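Local coordinates for protein phosphatidylinositol-specific phospholipase C1 (Streptomyces antibioticus, PDB 3H4X) that belongs to the phosphatidylinositol-specific phospholipase C family, in its calcium-dependent branch, and folds as a single-chain alpha/beta barrel, at residues A[264-269]-A[281-286]; A[289-294]-A[306-311]; A[232-237]-A[256-261]; A[34-39]-A[54-59]. All coordinates share one frame; numbering follows the deposited sequence.

How the contacts relate
All four contacts belong to one alpha/beta barrel. Contacts 3 and 4 lie in its wall, buried, each a pair of neighbouring parallel strands tied by backbone hydrogen bonds; they sit on opposite sides of the chain's centre and do not touch. Contact 1 shares the sheet with them, through strand 282-286 next to strand 258-262, but its chemistry is apolar: a helix turn packs on the outside of that strand. Contact 2 lies farthest out, partly exposed, where an arginine of helix 302-314 grips loop carbonyls with help from a water. Leu-267 ties contact 1 to contact 2, touching both Val-291 and Gln-311.

Contact 1 (A[264-269]-A[281-286]); sequences ATYLNG and YLLIMT. Unlike the reference sequence in segment 264-269: Ala-264 (reference Pro).
With CG anti to its carbonyl carbon (chi1 -79°), Tyr-266 sends its ring from the end of the short helix 263-266 toward strand 282-286, while Met-285, turned the same way about chi1 and extended beyond CG, runs its thioether back to meet it. The two chains pass at a slant: CG of Met-285 lies 3.7 Å from CD2 of Tyr-266, and the methyl CE reaches in as far as CB of Tyr-266, also 3.7 Å. The sulfur stands 5.1 Å from the ring centroid, 57° off the normal, an oblique Met-aromatic contact. Farther along the ring, one branch of Leu-283 does the touching, its CD1 3.5 Å from CZ of Tyr-266; these two side chains slide past each other in opposite directions. Leu-267, just beyond the helix, crosses Met-285 at about a right angle and sets CD1 4.0 Å from its SD. Leu-312 of helix 302-314 touches both Leu-267 and Met-285, and Phe-259 of the adjoining strand packs against Leu-283. This is helix-on-strand packing around the outside of an alpha/beta barrel, here between a short helix following strand 258-262 and the next parallel strand, 282-286.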
loop_
_atom_site.group_PDB
_atom_site.type_symbol
_atom_site.label_atom_id
_atom_site.label_comp_id
_atom_site.label_asym_id
_atom_site.label_seq_id
_atom_site.Cartn_x
_atom_site.Cartn_y
_atom_site.Cartn_z
ATOM N N ALA A 264 -4.953 -13.826 10.242
ATOM C CA ALA A 264 -5.530 -15.000 10.888
ATOM C C ALA A 264 -6.441 -15.753 9.921
ATOM O O ALA A 264 -6.455 -16.987 9.893
ATOM C CB ALA A 264 -6.290 -14.600 12.145
ATOM N N THR A 265 -7.196 -15.009 9.120
ATOM C CA THR A 265 -8.078 -15.614 8.132
ATOM C C THR A 265 -7.284 -16.390 7.080
ATOM O O THR A 265 -7.628 -17.529 6.745
ATOM C CB THR A 265 -8.988 -14.558 7.474
ATOM O OG1 THR A 265 -9.743 -13.885 8.489
ATOM C CG2 THR A 265 -9.946 -15.209 6.491
ATOM N N TYR A 266 -6.209 -15.790 6.574
ATOM C CA TYR A 266 -5.371 -16.478 5.599
ATOM C C TYR A 266 -4.780 -17.764 6.152
ATOM O O TYR A 266 -4.442 -18.672 5.394
ATOM C CB TYR A 266 -4.236 -15.579 5.108
ATOM C CG TYR A 266 -4.661 -14.571 4.069
ATOM C CD1 TYR A 266 -5.285 -14.975 2.894
ATOM C CD2 TYR A 266 -4.434 -13.216 4.257
ATOM C CE1 TYR A 266 -5.680 -14.056 1.941
ATOM C CE2 TYR A 266 -4.815 -12.294 3.307
ATOM C CZ TYR A 266 -5.443 -12.714 2.155
ATOM O OH TYR A 266 -5.827 -11.779 1.221
ATOM N N LEU A 267 -4.635 -17.828 7.471
ATOM C CA LEU A 267 -4.016 -18.988 8.095
ATOM C C LEU A 267 -5.028 -19.957 8.704
ATOM O O LEU A 267 -4.643 -20.902 9.389
ATOM C CB LEU A 267 -3.007 -18.544 9.155
ATOM C CG LEU A 267 -1.589 -18.298 8.643
ATOM C CD1 LEU A 267 -1.553 -17.255 7.527
ATOM C CD2 LEU A 267 -0.679 -17.901 9.788
ATOM N N ASN A 268 -6.316 -19.747 8.448
ATOM C CA ASN A 268 -7.338 -20.542 9.135
ATOM C C ASN A 268 -7.725 -21.851 8.449
ATOM O O ASN A 268 -8.610 -22.568 8.920
ATOM C CB ASN A 268 -8.580 -19.700 9.471
ATOM C CG ASN A 268 -9.477 -19.443 8.266
ATOM O OD1 ASN A 268 -9.326 -20.056 7.210
ATOM N ND2 ASN A 268 -10.429 -18.533 8.434
ATOM N N GLY A 269 -7.045 -22.166 7.351
ATOM C CA GLY A 269 -7.247 -23.428 6.647
ATOM C C GLY A 269 -8.127 -23.353 5.413
ATOM O O GLY A 269 -8.164 -24.292 4.620
ATOM N N TYR A 281 1.795 -12.710 -7.236
ATOM C CA TYR A 281 0.946 -11.640 -6.728
ATOM C C TYR A 281 1.449 -11.187 -5.367
ATOM O O TYR A 281 1.995 -11.979 -4.602
ATOM C CB TYR A 281 -0.498 -12.113 -6.579
ATOM C CG TYR A 281 -1.151 -12.623 -7.844
ATOM C CD1 TYR A 281 -0.809 -12.117 -9.092
ATOM C CD2 TYR A 281 -2.145 -13.588 -7.779
ATOM C CE1 TYR A 281 -1.428 -12.582 -10.248
ATOM C CE2 TYR A 281 -2.768 -14.056 -8.915
ATOM C CZ TYR A 281 -2.411 -13.552 -10.144
ATOM O OH TYR A 281 -3.049 -14.051 -11.257
ATOM N N LEU A 282 1.246 -9.912 -5.052
ATOM C CA LEU A 282 1.587 -9.414 -3.726
ATOM C C LEU A 282 0.455 -9.710 -2.760
ATOM O O LEU A 282 -0.708 -9.449 -3.061
ATOM C CB LEU A 282 1.884 -7.916 -3.754
ATOM C CG LEU A 282 3.017 -7.494 -4.691
ATOM C CD1 LEU A 282 3.274 -6.000 -4.570
ATOM C CD2 LEU A 282 4.294 -8.281 -4.425
ATOM N N LEU A 283 0.804 -10.259 -1.603
ATOM C CA LEU A 283 -0.176 -10.644 -0.597
ATOM C C LEU A 283 0.118 -9.909 0.707
ATOM O O LEU A 283 1.110 -10.185 1.381
ATOM C CB LEU A 283 -0.138 -12.160 -0.381
ATOM C CG LEU A 283 -1.171 -12.763 0.574
ATOM C CD1 LEU A 283 -2.587 -12.396 0.163
ATOM C CD2 LEU A 283 -1.012 -14.269 0.653
ATOM N N ILE A 284 -0.734 -8.947 1.048
ATOM C CA ILE A 284 -0.592 -8.191 2.289
ATOM C C ILE A 284 -1.468 -8.832 3.356
ATOM O O ILE A 284 -2.683 -8.955 3.172
ATOM C CB ILE A 284 -1.016 -6.705 2.126
ATOM C CG1 ILE A 284 -0.052 -5.928 1.225
ATOM C CG2 ILE A 284 -1.070 -6.017 3.482
ATOM C CD1 ILE A 284 -0.060 -6.338 -0.220
ATOM N N MET A 285 -0.850 -9.236 4.465
ATOM C CA MET A 285 -1.572 -9.837 5.579
ATOM C C MET A 285 -1.614 -8.869 6.753
ATOM O O MET A 285 -0.581 -8.529 7.338
ATOM C CB MET A 285 -0.932 -11.154 6.004
ATOM C CG MET A 285 -0.921 -12.215 4.923
ATOM S SD MET A 285 -0.692 -13.839 5.656
ATOM C CE MET A 285 -0.698 -14.886 4.200
ATOM N N THR A 286 -2.821 -8.426 7.086
ATOM C CA THR A 286 -3.019 -7.396 8.094
ATOM C C THR A 286 -3.283 -7.985 9.482
ATOM O O THR A 286 -3.643 -9.155 9.625
ATOM C CB THR A 286 -4.167 -6.443 7.694
ATOM O OG1 THR A 286 -5.361 -7.198 7.465
ATOM C CG2 THR A 286 -3.818 -5.679 6.418
#

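Contact 2 (A[289-294]-A[306-311]); sequences HNVPPV and LARVRQ. With EOH (ethanol), chain J.
Arg-308 and the loop 289-294 meet first through hydrogen bonds to backbone carbonyls. NH2 of Arg-308 gives a bond of 2.9 Å to O of Pro-293, with an N-H...O angle of 162°; the oxygen lies in the guanidinium plane, yet the donor stands above the carbonyl plane, 38° out of it. NH1 makes a weak, bent bond of 3.3 Å to O of His-289 and has a further carbonyl partner in Ala-288, while O of Val-291 lies 2.9 Å from NH1. The arginine chain bends at chi2 and chi3, which shortens its reach and delivers the guanidinium to the loop carbonyls, with NE left near Gln-311, bonding weakly to its OE1.

The carbonyls belong to the loop that leads from strand 282-286 to helix 302-314, a strand-to-helix connection at the periphery of the alpha/beta barrel, and the cis peptide before Pro-293 bends it. Through these carbonyls Arg-308 ties the loop to the helix that follows it.

Van der Waals contact comes from Val-291: its CB sits over one guanidinium face, offset toward the rim and 3.5 Å from NH1 of Arg-308, and CG1 of Val-291 approaches OE1 of Gln-311 at 3.7 Å.

Water joins the exposed side: a single molecule donates to O of Pro-292 and, over 2.7 Å, to OE1 of Gln-311, and weakly accepts from NH2 of Arg-308. On the far flank of the loop an ethanol, probably from the crystallisation liquor, donates to OD1 of Asn-290 at 3.0 Å.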
loop_
_atom_site.group_PDB
_atom_site.type_symbol
_atom_site.label_atom_id
_atom_site.label_comp_id
_atom_site.label_asym_id
_atom_site.label_seq_id
_atom_site.Cartn_x
_atom_site.Cartn_y
_atom_site.Cartn_z
ATOM N N HIS A 289 -0.564 -9.700 14.330
ATOM C CA HIS A 289 -0.520 -10.077 15.739
ATOM C C HIS A 289 -1.701 -10.950 16.168
ATOM O O HIS A 289 -1.624 -11.651 17.183
ATOM C CB HIS A 289 -0.469 -8.819 16.602
ATOM C CG HIS A 289 -1.661 -7.931 16.436
ATOM N ND1 HIS A 289 -1.940 -7.269 15.258
ATOM C CD2 HIS A 289 -2.650 -7.598 17.298
ATOM C CE1 HIS A 289 -3.048 -6.566 15.405
ATOM N NE2 HIS A 289 -3.498 -6.748 16.633
ATOM N N ASN A 290 -2.789 -10.910 15.402
ATOM C CA ASN A 290 -4.002 -11.650 15.756
ATOM C C ASN A 290 -3.998 -13.102 15.296
ATOM O O ASN A 290 -4.934 -13.849 15.575
ATOM C CB ASN A 290 -5.251 -10.947 15.224
ATOM C CG ASN A 290 -5.665 -9.765 16.072
ATOM O OD1 ASN A 290 -6.384 -8.880 15.610
ATOM N ND2 ASN A 290 -5.214 -9.743 17.320
ATOM N N VAL A 291 -2.956 -13.506 14.584
ATOM C CA VAL A 291 -2.787 -14.916 14.265
ATOM C C VAL A 291 -2.589 -15.670 15.577
ATOM O O VAL A 291 -1.799 -15.246 16.418
ATOM C CB VAL A 291 -1.570 -15.129 13.353
ATOM C CG1 VAL A 291 -1.335 -16.604 13.105
ATOM C CG2 VAL A 291 -1.767 -14.390 12.034
ATOM N N PRO A 292 -3.317 -16.782 15.773
ATOM C CA PRO A 292 -3.172 -17.494 17.043
ATOM C C PRO A 292 -1.850 -18.251 17.130
ATOM O O PRO A 292 -1.388 -18.795 16.131
ATOM C CB PRO A 292 -4.353 -18.471 17.037
ATOM C CG PRO A 292 -4.710 -18.651 15.604
ATOM C CD PRO A 292 -4.348 -17.375 14.901
ATOM N N PRO A 293 -1.232 -18.284 18.323
ATOM C CA PRO A 293 -1.687 -17.599 19.530
ATOM C C PRO A 293 -1.373 -16.109 19.461
ATOM O O PRO A 293 -0.268 -15.728 19.076
ATOM C CB PRO A 293 -0.859 -18.258 20.637
ATOM C CG PRO A 293 0.376 -18.712 19.965
ATOM C CD PRO A 293 -0.020 -19.087 18.563
ATOM N N VAL A 294 -2.334 -15.277 19.842
ATOM C CA VAL A 294 -2.201 -13.839 19.640
ATOM C C VAL A 294 -1.041 -13.230 20.426
ATOM O O VAL A 294 -0.728 -13.658 21.542
ATOM C CB VAL A 294 -3.508 -13.088 19.966
ATOM C CG1 VAL A 294 -4.663 -13.659 19.160
ATOM C CG2 VAL A 294 -3.802 -13.151 21.452
ATOM N N LEU A 306 9.271 -11.558 15.420
ATOM C CA LEU A 306 10.080 -12.203 14.399
ATOM C C LEU A 306 9.518 -13.573 14.035
ATOM O O LEU A 306 9.460 -13.937 12.859
ATOM C CB LEU A 306 11.534 -12.329 14.860
ATOM C CG LEU A 306 12.347 -11.033 14.850
ATOM C CD1 LEU A 306 13.716 -11.253 15.472
ATOM C CD2 LEU A 306 12.478 -10.497 13.431
ATOM N N ALA A 307 9.111 -14.334 15.046
ATOM C CA ALA A 307 8.516 -15.644 14.808
ATOM C C ALA A 307 7.251 -15.509 13.969
ATOM O O ALA A 307 6.991 -16.310 13.076
ATOM C CB ALA A 307 8.213 -16.344 16.125
ATOM N N ARG A 308 6.466 -14.482 14.265
ATOM C CA ARG A 308 5.224 -14.244 13.543
ATOM C C ARG A 308 5.497 -13.889 12.075
ATOM O O ARG A 308 4.823 -14.388 11.172
ATOM C CB ARG A 308 4.412 -13.155 14.248
ATOM C CG ARG A 308 3.050 -12.861 13.637
ATOM C CD ARG A 308 2.193 -14.106 13.427
ATOM N NE ARG A 308 2.094 -14.986 14.595
ATOM C CZ ARG A 308 1.308 -14.766 15.646
ATOM N NH1 ARG A 308 0.561 -13.672 15.718
ATOM N NH2 ARG A 308 1.278 -15.644 16.642
ATOM N N VAL A 309 6.493 -13.044 11.835
ATOM C CA VAL A 309 6.869 -12.708 10.467
ATOM C C VAL A 309 7.310 -13.957 9.700
ATOM O O VAL A 309 6.920 -14.165 8.552
ATOM C CB VAL A 309 7.975 -11.637 10.431
ATOM C CG1 VAL A 309 8.474 -11.435 9.015
ATOM C CG2 VAL A 309 7.450 -10.330 11.002
ATOM N N ARG A 310 8.118 -14.796 10.342
ATOM C CA ARG A 310 8.565 -16.031 9.712
ATOM C C ARG A 310 7.396 -16.962 9.391
ATOM O O ARG A 310 7.368 -17.596 8.339
ATOM C CB ARG A 310 9.577 -16.745 10.605
ATOM C CG ARG A 310 10.876 -15.990 10.780
ATOM C CD ARG A 310 11.712 -16.048 9.518
ATOM N NE ARG A 310 13.066 -15.553 9.744
ATOM C CZ ARG A 310 14.086 -15.762 8.917
ATOM N NH1 ARG A 310 13.907 -16.464 7.807
ATOM N NH2 ARG A 310 15.284 -15.273 9.203
ATOM N N GLN A 311 6.438 -17.045 10.307
ATOM C CA GLN A 311 5.263 -17.878 10.078
ATOM C C GLN A 311 4.499 -17.389 8.851
ATOM O O GLN A 311 4.100 -18.175 7.994
ATOM C CB GLN A 311 4.337 -17.879 11.296
ATOM C CG GLN A 311 3.092 -18.738 11.089
ATOM C CD GLN A 311 2.081 -18.613 12.205
ATOM O OE1 GLN A 311 2.167 -17.723 13.047
ATOM N NE2 GLN A 311 1.112 -19.522 12.224
HETATM C C1 EOH J . -7.797 -11.059 12.880
HETATM C C2 EOH J . -9.128 -11.774 12.680
HETATM O O EOH J . -7.960 -9.680 13.130
HETATM O O HOH W 1 1.366 -18.587 15.472
#

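Contact 3 (A[232-237]-A[256-261])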
loop_
_atom_site.group_PDB
_atom_site.type_symbol
_atom_site.label_atom_id
_atom_site.label_comp_id
_atom_site.label_asym_id
_atom_site.label_seq_id
_atom_site.Cartn_x
_atom_site.Cartn_y
_atom_site.Cartn_z
ATOM N N PHE A 232 -1.370 0.463 -7.594
ATOM C CA PHE A 232 -1.934 -0.860 -7.798
ATOM C C PHE A 232 -3.171 -1.037 -6.925
ATOM O O PHE A 232 -3.079 -0.995 -5.700
ATOM C CB PHE A 232 -0.902 -1.914 -7.418
ATOM C CG PHE A 232 0.290 -1.944 -8.323
ATOM C CD1 PHE A 232 0.305 -2.775 -9.430
ATOM C CD2 PHE A 232 1.395 -1.144 -8.077
ATOM C CE1 PHE A 232 1.393 -2.812 -10.274
ATOM C CE2 PHE A 232 2.491 -1.174 -8.922
ATOM C CZ PHE A 232 2.489 -2.012 -10.020
ATOM N N PRO A 233 -4.340 -1.230 -7.547
ATOM C CA PRO A 233 -5.522 -1.502 -6.740
ATOM C C PRO A 233 -5.437 -2.926 -6.201
ATOM O O PRO A 233 -5.002 -3.839 -6.911
ATOM C CB PRO A 233 -6.665 -1.378 -7.747
ATOM C CG PRO A 233 -6.049 -1.748 -9.044
ATOM C CD PRO A 233 -4.637 -1.230 -8.989
ATOM N N ALA A 234 -5.837 -3.107 -4.948
ATOM C CA ALA A 234 -5.802 -4.411 -4.317
ATOM C C ALA A 234 -7.209 -4.952 -4.102
ATOM O O ALA A 234 -8.168 -4.189 -3.955
ATOM C CB ALA A 234 -5.075 -4.325 -2.985
ATOM N N VAL A 235 -7.324 -6.276 -4.083
ATOM C CA VAL A 235 -8.566 -6.933 -3.694
ATOM C C VAL A 235 -8.531 -7.115 -2.181
ATOM O O VAL A 235 -7.720 -7.873 -1.647
ATOM C CB VAL A 235 -8.750 -8.285 -4.393
ATOM C CG1 VAL A 235 -10.152 -8.820 -4.124
ATOM C CG2 VAL A 235 -8.499 -8.140 -5.887
ATOM N N HIS A 236 -9.414 -6.400 -1.499
ATOM C CA HIS A 236 -9.382 -6.295 -0.050
ATOM C C HIS A 236 -10.410 -7.232 0.562
ATOM O O HIS A 236 -11.581 -7.219 0.179
ATOM C CB HIS A 236 -9.662 -4.842 0.324
ATOM C CG HIS A 236 -9.715 -4.568 1.793
ATOM N ND1 HIS A 236 -8.698 -4.891 2.667
ATOM C CD2 HIS A 236 -10.656 -3.933 2.528
ATOM C CE1 HIS A 236 -9.026 -4.491 3.885
ATOM N NE2 HIS A 236 -10.210 -3.909 3.826
ATOM N N GLY A 237 -9.951 -8.060 1.495
ATOM C CA GLY A 237 -10.798 -9.050 2.148
ATOM C C GLY A 237 -10.349 -10.443 1.755
ATOM O O GLY A 237 -10.499 -10.847 0.601
ATOM N N PHE A 256 -5.855 -6.406 -11.156
ATOM C CA PHE A 256 -5.587 -6.671 -9.743
ATOM C C PHE A 256 -4.475 -7.708 -9.599
ATOM O O PHE A 256 -4.662 -8.881 -9.940
ATOM C CB PHE A 256 -6.838 -7.216 -9.060
ATOM C CG PHE A 256 -7.959 -6.225 -8.931
ATOM C CD1 PHE A 256 -7.961 -5.288 -7.909
ATOM C CD2 PHE A 256 -9.028 -6.253 -9.810
ATOM C CE1 PHE A 256 -9.003 -4.389 -7.775
ATOM C CE2 PHE A 256 -10.072 -5.356 -9.678
ATOM C CZ PHE A 256 -10.059 -4.421 -8.659
ATOM N N VAL A 257 -3.328 -7.283 -9.080
ATOM C CA VAL A 257 -2.227 -8.209 -8.820
ATOM C C VAL A 257 -1.747 -8.098 -7.374
ATOM O O VAL A 257 -0.684 -8.613 -7.012
ATOM C CB VAL A 257 -1.055 -8.011 -9.803
ATOM C CG1 VAL A 257 -1.511 -8.302 -11.229
ATOM C CG2 VAL A 257 -0.486 -6.598 -9.701
ATOM N N VAL A 258 -2.552 -7.415 -6.560
ATOM C CA VAL A 258 -2.285 -7.206 -5.144
ATOM C C VAL A 258 -3.542 -7.587 -4.371
ATOM O O VAL A 258 -4.658 -7.291 -4.802
ATOM C CB VAL A 258 -1.901 -5.736 -4.855
ATOM C CG1 VAL A 258 -1.559 -5.541 -3.378
ATOM C CG2 VAL A 258 -0.743 -5.313 -5.749
ATOM N N PHE A 259 -3.344 -8.255 -3.241
ATOM C CA PHE A 259 -4.427 -8.781 -2.421
ATOM C C PHE A 259 -4.103 -8.442 -0.982
ATOM O O PHE A 259 -2.941 -8.469 -0.582
ATOM C CB PHE A 259 -4.540 -10.289 -2.625
ATOM C CG PHE A 259 -4.824 -10.664 -4.042
ATOM C CD1 PHE A 259 -6.123 -10.907 -4.458
ATOM C CD2 PHE A 259 -3.802 -10.727 -4.975
ATOM C CE1 PHE A 259 -6.388 -11.222 -5.777
ATOM C CE2 PHE A 259 -4.061 -11.049 -6.293
ATOM C CZ PHE A 259 -5.357 -11.302 -6.692
ATOM N N ASP A 260 -5.126 -8.099 -0.214
ATOM C CA ASP A 260 -4.928 -7.532 1.110
ATOM C C ASP A 260 -6.016 -8.083 2.017
ATOM O O ASP A 260 -7.207 -7.907 1.744
ATOM C CB ASP A 260 -5.023 -6.008 0.991
ATOM C CG ASP A 260 -4.621 -5.285 2.249
ATOM O OD1 ASP A 260 -5.231 -5.544 3.302
ATOM O OD2 ASP A 260 -3.699 -4.443 2.178
ATOM N N GLY A 261 -5.625 -8.776 3.082
ATOM C CA GLY A 261 -6.617 -9.410 3.938
ATOM C C GLY A 261 -6.060 -9.797 5.288
ATOM O O GLY A 261 -4.856 -9.727 5.531
HETATM O O HOH W 2 -3.172 -4.403 -8.911
#
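Val-235 and Phe-259 form the tight centre of this strand pair. The N of Val-235 donates to O of Val-258 (2.9 Å) and its O accepts from N of Asp-260 (3.0 Å). With CG2 anti to the carbonyl carbon, Val-235 lays that methyl against two rings: CG2 of Val-235 is 3.5 Å from CD1 of Phe-256, the two side chains crossing at about a right angle, and 3.7 Å from CE1 of Phe-259. Tyr-247 stacks on the Phe-256 ring. On the face shared by Ala-234 and Val-258, CB of the alanine meets CG1 of the valine at 3.7 Å.

Strands 232-236 and 258-262 are adjacent parallel strands of the alpha/beta barrel wall, and the segments 232-236 and 258-261 run at 41° to each other. Along the same face as Ala-234, Asp-260 forms a salt bridge with Lys-127, its carboxylate close to Glu-192, consistent with a polar barrel interior.

The pairing loosens toward the start of both segments. There a water spans the gap, donating to O of Pro-233 and accepting from N of Val-257, and Phe-232 reaches across only with CB and CD1 to valine methyls. At the other end, partly exposed, N of Gly-237 still bonds to O of Asp-260 at 2.8 Å and 164°, while the His-236 side chain runs alongside that of Asp-260, near a bound ethanol.

Contact 4 (A[34-39]-A[54-59])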
loop_
_atom_site.group_PDB
_atom_site.type_symbol
_atom_site.label_atom_id
_atom_site.label_comp_id
_atom_site.label_asym_id
_atom_site.label_seq_id
_atom_site.Cartn_x
_atom_site.Cartn_y
_atom_site.Cartn_z
ATOM N N VAL A 34 7.797 -6.215 6.285
ATOM C CA VAL A 34 6.955 -5.818 7.406
ATOM C C VAL A 34 6.410 -4.401 7.249
ATOM O O VAL A 34 7.114 -3.497 6.796
ATOM C CB VAL A 34 7.733 -5.952 8.739
ATOM C CG1 VAL A 34 6.818 -5.702 9.927
ATOM C CG2 VAL A 34 8.377 -7.332 8.832
ATOM N N GLY A 35 5.150 -4.212 7.627
ATOM C CA GLY A 35 4.515 -2.911 7.505
ATOM C C GLY A 35 3.965 -2.383 8.811
ATOM O O GLY A 35 3.766 -3.135 9.772
ATOM N N VAL A 36 3.721 -1.077 8.835
ATOM C CA VAL A 36 3.114 -0.414 9.977
ATOM C C VAL A 36 1.795 0.214 9.562
ATOM O O VAL A 36 1.742 1.043 8.652
ATOM C CB VAL A 36 4.018 0.690 10.552
ATOM C CG1 VAL A 36 3.325 1.394 11.705
ATOM C CG2 VAL A 36 5.343 0.112 10.998
ATOM N N HIS A 37 0.729 -0.187 10.240
ATOM C CA HIS A 37 -0.591 0.365 9.997
ATOM C C HIS A 37 -0.677 1.792 10.542
ATOM O O HIS A 37 -0.079 2.105 11.570
ATOM C CB HIS A 37 -1.644 -0.526 10.662
ATOM C CG HIS A 37 -3.049 -0.194 10.272
ATOM N ND1 HIS A 37 -3.963 0.344 11.152
ATOM C CD2 HIS A 37 -3.692 -0.312 9.086
ATOM C CE1 HIS A 37 -5.112 0.534 10.526
ATOM N NE2 HIS A 37 -4.974 0.146 9.271
ATOM N N ASN A 38 -1.411 2.658 9.852
ATOM C CA ASN A 38 -1.615 4.035 10.314
ATOM C C ASN A 38 -0.315 4.754 10.680
ATOM O O ASN A 38 -0.175 5.293 11.781
ATOM C CB ASN A 38 -2.577 4.064 11.505
ATOM C CG ASN A 38 -4.025 3.965 11.089
ATOM O OD1 ASN A 38 -4.339 3.612 9.953
ATOM N ND2 ASN A 38 -4.921 4.287 12.012
ATOM N N ALA A 39 0.620 4.775 9.733
ATOM C CA ALA A 39 1.967 5.295 9.958
ATOM C C ALA A 39 2.019 6.821 10.037
ATOM O O ALA A 39 3.050 7.396 10.389
ATOM C CB ALA A 39 2.899 4.792 8.868
ATOM N N SER A 54 11.947 4.387 9.719
ATOM C CA SER A 54 11.719 3.234 10.589
ATOM C C SER A 54 12.311 1.950 10.033
ATOM O O SER A 54 12.601 1.019 10.787
ATOM C CB SER A 54 10.223 3.019 10.807
ATOM O OG SER A 54 9.600 2.553 9.617
ATOM N N GLY A 55 12.470 1.892 8.715
ATOM C CA GLY A 55 12.900 0.665 8.058
ATOM C C GLY A 55 11.749 -0.188 7.541
ATOM O O GLY A 55 11.969 -1.156 6.818
ATOM N N ALA A 56 10.517 0.163 7.903
ATOM C CA ALA A 56 9.354 -0.600 7.449
ATOM C C ALA A 56 9.263 -0.642 5.926
ATOM O O ALA A 56 9.620 0.320 5.243
ATOM C CB ALA A 56 8.078 -0.025 8.040
ATOM N N ALA A 57 8.764 -1.757 5.403
ATOM C CA ALA A 57 8.605 -1.937 3.962
ATOM C C ALA A 57 7.279 -1.382 3.448
ATOM O O ALA A 57 7.113 -1.140 2.249
ATOM C CB ALA A 57 8.706 -3.404 3.627
ATOM N N LEU A 58 6.326 -1.218 4.361
ATOM C CA LEU A 58 4.986 -0.778 4.013
ATOM C C LEU A 58 4.531 0.215 5.069
ATOM O O LEU A 58 4.676 -0.036 6.263
ATOM C CB LEU A 58 4.035 -1.982 3.939
ATOM C CG LEU A 58 2.552 -1.747 3.625
ATOM C CD1 LEU A 58 1.911 -3.036 3.142
ATOM C CD2 LEU A 58 1.787 -1.196 4.812
ATOM N N LEU A 59 4.029 1.359 4.619
ATOM C CA LEU A 59 3.496 2.383 5.504
ATOM C C LEU A 59 2.085 2.672 5.052
ATOM O O LEU A 59 1.848 2.932 3.872
ATOM C CB LEU A 59 4.332 3.660 5.421
ATOM C CG LEU A 59 5.802 3.520 5.812
ATOM C CD1 LEU A 59 6.540 4.812 5.516
ATOM C CD2 LEU A 59 5.959 3.125 7.272
#
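Val-34 opens the pairing with its carbonyl, whose oxygen takes two backbone donors: N of Ala-57 at 2.8 Å, and N of Leu-58 at 3.4 Å, which is weak. CB of Ala-57 also rests on this oxygen, at 3.5 Å. The lead-in to these donors is fixed by an ST turn, in which OG of Ser-54 accepts from N of Ala-56 over 3.1 Å.

At Gly-35 the strands come closest, CA to CA of Leu-58 being 4.1 Å. CB of Leu-58 lies 3.7 Å from CA of Gly-35, packed directly on the glycine backbone. Leu-58 continues onto Leu-125, Phe-319 and Thr-321 of neighbouring strands.

Val-36 donates from N to O of Leu-58 (2.9 Å, 161°). Its side chain turns to the other face of the sheet, where CG2, anti to the carbonyl carbon, touches CB of Ala-56, and Leu-331 and Tyr-45 pack around it.

After His-37 and Asn-38 have carried the chain round, Ala-39 comes back toward the partner strand. Its CB meets CD2 of Leu-59 at 3.8 Å, on the Val-36 face, and its backbone bonds to Glu-60.

Strand 31-36, helix 48-52 and strand 58-64 thus form a beta-alpha-beta crossover with its two strands adjacent and parallel, the repeating unit of an alpha/beta barrel.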